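Local coordinates for hypothetical protein (Staphylococcus aureus subsp. aureus, PDB 1QYI) that is of unknown function but carries a haloacid dehalogenase-like (HAD) domain, and is therefore probably a hydrolase of that superfamily, at residues N77-F82 / N146-L151. Residues are numbered along the deposited sequence; the frame is centred on the assembly and turned at random.
Sequences NWDMLF and NIYAAL
Y148 reaches from helix 144-158 to D79 and F82 of helix 77-93. The polar link is a weak hydrogen bond from Y148 OH to D79 OD1, 2.8 Å long. The carboxylate stands nearly upright to the phenol ring, with their planes 86° apart. D79 is buried, and both of its oxygens have further partners. OD1 also accepts a hydrogen bond from W174 NE1, and OD2 forms a salt bridge with K144, at the start of the tyrosine's own helix. Together these bonds should limit the rotation of the carboxylate, and K144 probably favours its charged form.

The apolar part centres on F82. Its ring meets that of Y148 rim to rim, with planes only 10° apart and centroids 5.9 Å apart. There is no stacking; F82 CE2 is 3.6 Å from Y148 CE2. The same F82 CE2 meets L151 CD2 at 3.8 Å, where the leucine branch comes in roughly square to the phenylalanine side chain. W174 of helix 172-195 packs edge-to-face with F82 and also touches Y148.

The two segments run nearly parallel, at 20°, but their axes come no closer than 12.0 Å. Long side chains therefore bridge the gap. This is buried helix-to-helix packing in the helical insertion between strands 3-6 and 233-237 of the Rossmann-like HAD core, consistent with a HAD cap domain.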
loop_
_atom_site.group_PDB
_atom_site.type_symbol
_atom_site.label_atom_id
_atom_site.label_comp_id
_atom_site.label_asym_id
_atom_site.label_seq_id
_atom_site.Cartn_x
_atom_site.Cartn_y
_atom_site.Cartn_z
ATOM N N ASN A 77 -4.973 1.025 1.179
ATOM C CA ASN A 77 -5.037 2.483 1.089
ATOM C C ASN A 77 -6.263 2.944 0.315
ATOM O O ASN A 77 -6.871 3.950 0.672
ATOM C CB ASN A 77 -3.775 3.051 0.431
ATOM C CG ASN A 77 -2.528 2.806 1.254
ATOM O OD1 ASN A 77 -1.986 1.701 1.275
ATOM N ND2 ASN A 77 -2.068 3.840 1.946
ATOM N N TRP A 78 -6.617 2.214 -0.743
ATOM C CA TRP A 78 -7.787 2.562 -1.541
ATOM C C TRP A 78 -9.008 2.600 -0.622
ATOM O O TRP A 78 -9.735 3.598 -0.574
ATOM C CB TRP A 78 -8.015 1.538 -2.666
ATOM C CG TRP A 78 -6.900 1.461 -3.690
ATOM C CD1 TRP A 78 -6.046 2.476 -4.060
ATOM C CD2 TRP A 78 -6.569 0.341 -4.527
ATOM N NE1 TRP A 78 -5.218 2.053 -5.067
ATOM C CE2 TRP A 78 -5.513 0.748 -5.377
ATOM C CE3 TRP A 78 -7.060 -0.970 -4.644
ATOM C CZ2 TRP A 78 -4.939 -0.107 -6.340
ATOM C CZ3 TRP A 78 -6.490 -1.825 -5.602
ATOM C CH2 TRP A 78 -5.439 -1.386 -6.437
ATOM N N ASP A 79 -9.222 1.521 0.129
ATOM C CA ASP A 79 -10.361 1.468 1.034
ATOM C C ASP A 79 -10.327 2.586 2.079
ATOM O O ASP A 79 -11.343 3.243 2.324
ATOM C CB ASP A 79 -10.432 0.108 1.736
ATOM C CG ASP A 79 -10.701 -1.038 0.772
ATOM O OD1 ASP A 79 -11.680 -0.961 -0.002
ATOM O OD2 ASP A 79 -9.930 -2.024 0.792
HETATM N N MSE A 80 -9.159 2.806 2.678
HETATM C CA MSE A 80 -9.017 3.841 3.698
HETATM C C MSE A 80 -9.392 5.247 3.218
HETATM O O MSE A 80 -10.205 5.926 3.846
HETATM C CB MSE A 80 -7.588 3.863 4.242
HETATM C CG MSE A 80 -7.155 2.573 4.900
HETATM SE SE MSE A 80 -5.485 2.770 5.837
HETATM C CE MSE A 80 -4.489 3.751 4.473
ATOM N N LEU A 81 -8.793 5.682 2.115
ATOM C CA LEU A 81 -9.075 7.000 1.580
ATOM C C LEU A 81 -10.543 7.099 1.166
ATOM O O LEU A 81 -11.147 8.164 1.254
ATOM C CB LEU A 81 -8.159 7.294 0.392
ATOM C CG LEU A 81 -8.300 6.445 -0.871
ATOM C CD1 LEU A 81 -9.447 6.975 -1.730
ATOM C CD2 LEU A 81 -6.993 6.514 -1.669
ATOM N N PHE A 82 -11.121 5.990 0.718
ATOM C CA PHE A 82 -12.524 5.996 0.317
ATOM C C PHE A 82 -13.442 6.264 1.509
ATOM O O PHE A 82 -14.303 7.135 1.433
ATOM C CB PHE A 82 -12.912 4.659 -0.323
ATOM C CG PHE A 82 -14.383 4.543 -0.656
ATOM C CD1 PHE A 82 -14.926 5.238 -1.737
ATOM C CD2 PHE A 82 -15.221 3.721 0.101
ATOM C CE1 PHE A 82 -16.271 5.112 -2.065
ATOM C CE2 PHE A 82 -16.573 3.587 -0.217
ATOM C CZ PHE A 82 -17.100 4.285 -1.307
ATOM N N ASN A 146 -17.542 -5.358 7.561
ATOM C CA ASN A 146 -18.288 -4.699 8.637
ATOM C C ASN A 146 -18.138 -3.183 8.576
ATOM O O ASN A 146 -19.081 -2.446 8.858
ATOM C CB ASN A 146 -17.788 -5.199 10.001
ATOM C CG ASN A 146 -17.822 -6.708 10.117
ATOM O OD1 ASN A 146 -18.885 -7.318 10.014
ATOM N ND2 ASN A 146 -16.658 -7.321 10.332
ATOM N N ILE A 147 -16.942 -2.724 8.224
ATOM C CA ILE A 147 -16.678 -1.293 8.125
ATOM C C ILE A 147 -17.530 -0.691 7.016
ATOM O O ILE A 147 -18.096 0.388 7.178
ATOM C CB ILE A 147 -15.193 -1.018 7.818
ATOM C CG1 ILE A 147 -14.325 -1.510 8.983
ATOM C CG2 ILE A 147 -14.979 0.474 7.552
ATOM C CD1 ILE A 147 -12.845 -1.499 8.703
ATOM N N TYR A 148 -17.616 -1.389 5.887
ATOM C CA TYR A 148 -18.417 -0.913 4.764
ATOM C C TYR A 148 -19.903 -0.887 5.103
ATOM O O TYR A 148 -20.649 -0.048 4.601
ATOM C CB TYR A 148 -18.165 -1.778 3.519
ATOM C CG TYR A 148 -17.033 -1.259 2.666
ATOM C CD1 TYR A 148 -15.702 -1.444 3.044
ATOM C CD2 TYR A 148 -17.294 -0.486 1.533
ATOM C CE1 TYR A 148 -14.658 -0.861 2.318
ATOM C CE2 TYR A 148 -16.261 0.100 0.805
ATOM C CZ TYR A 148 -14.947 -0.085 1.203
ATOM O OH TYR A 148 -13.938 0.541 0.504
ATOM N N ALA A 149 -20.326 -1.808 5.961
ATOM C CA ALA A 149 -21.721 -1.882 6.375
ATOM C C ALA A 149 -22.067 -0.679 7.257
ATOM O O ALA A 149 -23.140 -0.094 7.122
ATOM C CB ALA A 149 -21.979 -3.188 7.133
ATOM N N ALA A 150 -21.156 -0.311 8.155
ATOM C CA ALA A 150 -21.372 0.828 9.041
ATOM C C ALA A 150 -21.470 2.099 8.205
ATOM O O ALA A 150 -22.338 2.946 8.434
ATOM C CB ALA A 150 -20.224 0.945 10.035
ATOM N N LEU A 151 -20.571 2.223 7.234
ATOM C CA LEU A 151 -20.537 3.378 6.346
ATOM C C LEU A 151 -21.849 3.533 5.590
ATOM O O LEU A 151 -22.314 4.652 5.368
ATOM C CB LEU A 151 -19.381 3.238 5.348
ATOM C CG LEU A 151 -19.413 4.140 4.112
ATOM C CD1 LEU A 151 -19.445 5.589 4.542
ATOM C CD2 LEU A 151 -18.202 3.860 3.238
#